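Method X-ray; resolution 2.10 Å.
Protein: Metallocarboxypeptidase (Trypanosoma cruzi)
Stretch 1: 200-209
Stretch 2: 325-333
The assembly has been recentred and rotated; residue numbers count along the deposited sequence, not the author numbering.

Stretch 1, residues 200-209: VLEPKGPFPV
Stretch 2 (325-333) YFGDQPAFT

Residues 200-209 run in an irregular, largely extended conformation, with a cis peptide bond before Pro-206, and pack against the end of a helix and the loop that follows it in residues 325-333. The stretches run in opposite directions: Leu-201 lies beside Ala-331 (CA-CA 5.1 Å) and Phe-207 beside Phe-326 (CA-CA 6.6 Å). Together they bury 419 Å².

Phe-326, which covers the most surface, is the last helical residue (phi/psi -115/-16) before Gly-327 leaves the helix with phi 97°. Its CB points toward the first stretch, and its m rotamer (chi2 -55°) presents one ring face to the edge of Phe-207, itself m with chi2 110°. The ring centroids are 5.1 Å apart and the planes meet at 61°; Phe-207 CD2 comes within 3.9 Å of Phe-326 CG. Phe-207 also reaches Phe-332, whose CB points away but whose m side chain (chi2 -15°) brings its ring edge back, with Phe-332 CZ 3.9 Å from Phe-207 CE2.

Gln-329 supplies the polar part of the contact. With an extended backbone (-157/159) and chi angles of 50°, 169° and -85°, its amide pairs with the backbone of Lys-204 (-101/121) much as a neighbouring strand would. Lys-204 N donates to Gln-329 OE1 (2.9 Å, 175°), and Gln-329 NE2 donates to Lys-204 O (3.0 Å, 166°), so the oxygen and the nitrogen of the Gln-329 side-chain amide each make one nearly linear bond.

Gln-329 also opens a type I turn closed by Phe-332 N to Gln-329 O (3.0 Å). At its corner, Pro-330 (-54/-37) and Ala-331 (-57/-25) meet Leu-201, an m,t rotamer. Leu-201 CD1 lies 3.9 Å from Pro-330 CB, while Ala-331 CB approaches Leu-201 O at 3.6 Å and Pro-203 CA at 3.7 Å, a small methyl packed closely against the backbone.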

# COMPACT_ATOMS: atom_id res chain seq x y z
N VAL B 200 -32.60 -28.84 -11.50
CA VAL B 200 -31.53 -27.88 -11.37
C VAL B 200 -30.20 -28.65 -11.50
O VAL B 200 -29.89 -29.50 -10.68
CB VAL B 200 -31.59 -27.12 -10.03
CG1 VAL B 200 -30.45 -26.10 -9.95
CG2 VAL B 200 -32.95 -26.40 -9.84
N LEU B 201 -29.45 -28.35 -12.56
CA LEU B 201 -28.13 -28.93 -12.77
C LEU B 201 -27.09 -28.01 -12.12
O LEU B 201 -26.99 -26.81 -12.47
CB LEU B 201 -27.85 -29.08 -14.25
CG LEU B 201 -28.94 -29.74 -15.10
CD1 LEU B 201 -28.58 -29.69 -16.57
CD2 LEU B 201 -29.18 -31.19 -14.68
N GLU B 202 -26.36 -28.55 -11.16
CA GLU B 202 -25.30 -27.82 -10.51
C GLU B 202 -24.09 -27.74 -11.42
O GLU B 202 -23.65 -28.74 -11.99
CB GLU B 202 -24.87 -28.49 -9.20
CG GLU B 202 -25.79 -28.19 -8.04
CD GLU B 202 -25.81 -26.73 -7.68
OE1 GLU B 202 -26.93 -26.19 -7.61
OE2 GLU B 202 -24.72 -26.12 -7.47
N PRO B 203 -23.53 -26.54 -11.55
CA PRO B 203 -22.26 -26.46 -12.27
C PRO B 203 -21.17 -27.37 -11.67
O PRO B 203 -20.99 -27.40 -10.44
CB PRO B 203 -21.89 -24.99 -12.13
CG PRO B 203 -23.24 -24.31 -12.00
CD PRO B 203 -23.99 -25.21 -11.11
N LYS B 204 -20.48 -28.11 -12.53
CA LYS B 204 -19.38 -29.00 -12.10
C LYS B 204 -17.97 -28.44 -12.31
O LYS B 204 -17.57 -28.12 -13.41
CB LYS B 204 -19.54 -30.35 -12.82
CG LYS B 204 -20.77 -31.13 -12.30
CD LYS B 204 -21.60 -31.75 -13.41
CE LYS B 204 -22.35 -33.04 -12.97
NZ LYS B 204 -21.56 -34.23 -13.39
N GLY B 205 -17.22 -28.32 -11.22
CA GLY B 205 -15.82 -27.89 -11.28
C GLY B 205 -14.84 -29.01 -11.63
O GLY B 205 -15.25 -30.13 -11.92
N PRO B 206 -13.53 -28.70 -11.62
CA PRO B 206 -12.91 -27.43 -11.27
C PRO B 206 -13.17 -26.27 -12.24
O PRO B 206 -13.39 -26.48 -13.44
CB PRO B 206 -11.40 -27.74 -11.21
CG PRO B 206 -11.24 -29.10 -11.80
CD PRO B 206 -12.54 -29.76 -11.92
N PHE B 207 -13.19 -25.07 -11.66
CA PHE B 207 -13.22 -23.82 -12.39
C PHE B 207 -11.90 -23.11 -12.10
O PHE B 207 -11.73 -22.54 -11.02
CB PHE B 207 -14.42 -22.99 -11.92
CG PHE B 207 -15.74 -23.69 -12.11
CD1 PHE B 207 -16.46 -24.14 -11.02
CD2 PHE B 207 -16.21 -23.98 -13.39
CE1 PHE B 207 -17.64 -24.81 -11.20
CE2 PHE B 207 -17.39 -24.66 -13.57
CZ PHE B 207 -18.11 -25.07 -12.47
N PRO B 208 -10.94 -23.16 -13.04
CA PRO B 208 -9.62 -22.62 -12.74
C PRO B 208 -9.66 -21.17 -12.30
O PRO B 208 -10.38 -20.33 -12.89
CB PRO B 208 -8.85 -22.79 -14.07
CG PRO B 208 -9.52 -23.91 -14.74
CD PRO B 208 -10.99 -23.67 -14.42
N VAL B 209 -8.90 -20.88 -11.26
CA VAL B 209 -8.97 -19.60 -10.60
C VAL B 209 -8.55 -18.47 -11.53
O VAL B 209 -9.06 -17.34 -11.39
CB VAL B 209 -8.10 -19.61 -9.32
CG1 VAL B 209 -7.87 -18.20 -8.83
CG2 VAL B 209 -8.80 -20.45 -8.24
N TYR B 325 -15.50 -19.07 -21.11
CA TYR B 325 -14.42 -19.00 -20.11
C TYR B 325 -14.11 -20.34 -19.48
O TYR B 325 -12.97 -20.59 -19.11
CB TYR B 325 -14.75 -17.96 -19.02
CG TYR B 325 -14.39 -16.57 -19.44
CD1 TYR B 325 -13.17 -15.97 -19.09
CD2 TYR B 325 -15.21 -15.88 -20.28
CE1 TYR B 325 -12.87 -14.67 -19.52
CE2 TYR B 325 -14.91 -14.60 -20.72
CZ TYR B 325 -13.76 -14.01 -20.35
OH TYR B 325 -13.54 -12.76 -20.88
N PHE B 326 -15.11 -21.22 -19.33
CA PHE B 326 -14.87 -22.50 -18.63
C PHE B 326 -15.04 -23.70 -19.51
O PHE B 326 -14.59 -24.79 -19.15
CB PHE B 326 -15.81 -22.67 -17.41
CG PHE B 326 -15.66 -21.59 -16.37
CD1 PHE B 326 -14.43 -21.29 -15.80
CD2 PHE B 326 -16.74 -20.88 -15.96
CE1 PHE B 326 -14.32 -20.28 -14.86
CE2 PHE B 326 -16.61 -19.89 -15.01
CZ PHE B 326 -15.42 -19.59 -14.49
N GLY B 327 -15.66 -23.53 -20.68
CA GLY B 327 -15.96 -24.66 -21.54
C GLY B 327 -17.38 -25.11 -21.30
O GLY B 327 -17.92 -24.92 -20.20
N ASP B 328 -18.01 -25.70 -22.33
CA ASP B 328 -19.42 -26.05 -22.24
C ASP B 328 -19.71 -27.21 -21.29
O ASP B 328 -18.94 -28.20 -21.21
CB ASP B 328 -20.00 -26.44 -23.62
CG ASP B 328 -21.49 -26.13 -23.75
OD1 ASP B 328 -22.01 -26.30 -24.86
OD2 ASP B 328 -22.16 -25.68 -22.78
N GLN B 329 -20.85 -27.12 -20.61
CA GLN B 329 -21.40 -28.23 -19.86
C GLN B 329 -22.88 -27.97 -19.72
O GLN B 329 -23.30 -26.85 -19.90
CB GLN B 329 -20.73 -28.39 -18.48
CG GLN B 329 -20.64 -27.14 -17.63
CD GLN B 329 -20.22 -27.46 -16.22
OE1 GLN B 329 -21.06 -27.78 -15.38
NE2 GLN B 329 -18.91 -27.35 -15.93
N PRO B 330 -23.68 -29.02 -19.45
CA PRO B 330 -25.14 -28.94 -19.41
C PRO B 330 -25.72 -27.87 -18.49
O PRO B 330 -26.69 -27.22 -18.84
CB PRO B 330 -25.54 -30.35 -18.96
CG PRO B 330 -24.46 -31.21 -19.48
CD PRO B 330 -23.23 -30.42 -19.24
N ALA B 331 -25.08 -27.64 -17.34
CA ALA B 331 -25.50 -26.60 -16.40
C ALA B 331 -25.54 -25.20 -17.00
O ALA B 331 -26.26 -24.35 -16.48
CB ALA B 331 -24.55 -26.59 -15.16
N PHE B 332 -24.75 -24.96 -18.06
CA PHE B 332 -24.53 -23.61 -18.61
C PHE B 332 -25.55 -23.18 -19.68
O PHE B 332 -25.21 -22.94 -20.86
CB PHE B 332 -23.13 -23.45 -19.19
CG PHE B 332 -22.01 -23.51 -18.18
CD1 PHE B 332 -22.22 -23.37 -16.80
CD2 PHE B 332 -20.71 -23.66 -18.63
CE1 PHE B 332 -21.19 -23.41 -15.92
CE2 PHE B 332 -19.64 -23.71 -17.73
CZ PHE B 332 -19.89 -23.58 -16.35
N THR B 333 -26.81 -23.10 -19.26
CA THR B 333 -27.88 -22.59 -20.11
C THR B 333 -28.50 -21.47 -19.30
O THR B 333 -28.38 -21.47 -18.09
CB THR B 333 -28.95 -23.62 -20.37
OG1 THR B 333 -29.64 -23.89 -19.14
CG2 THR B 333 -28.38 -24.93 -20.99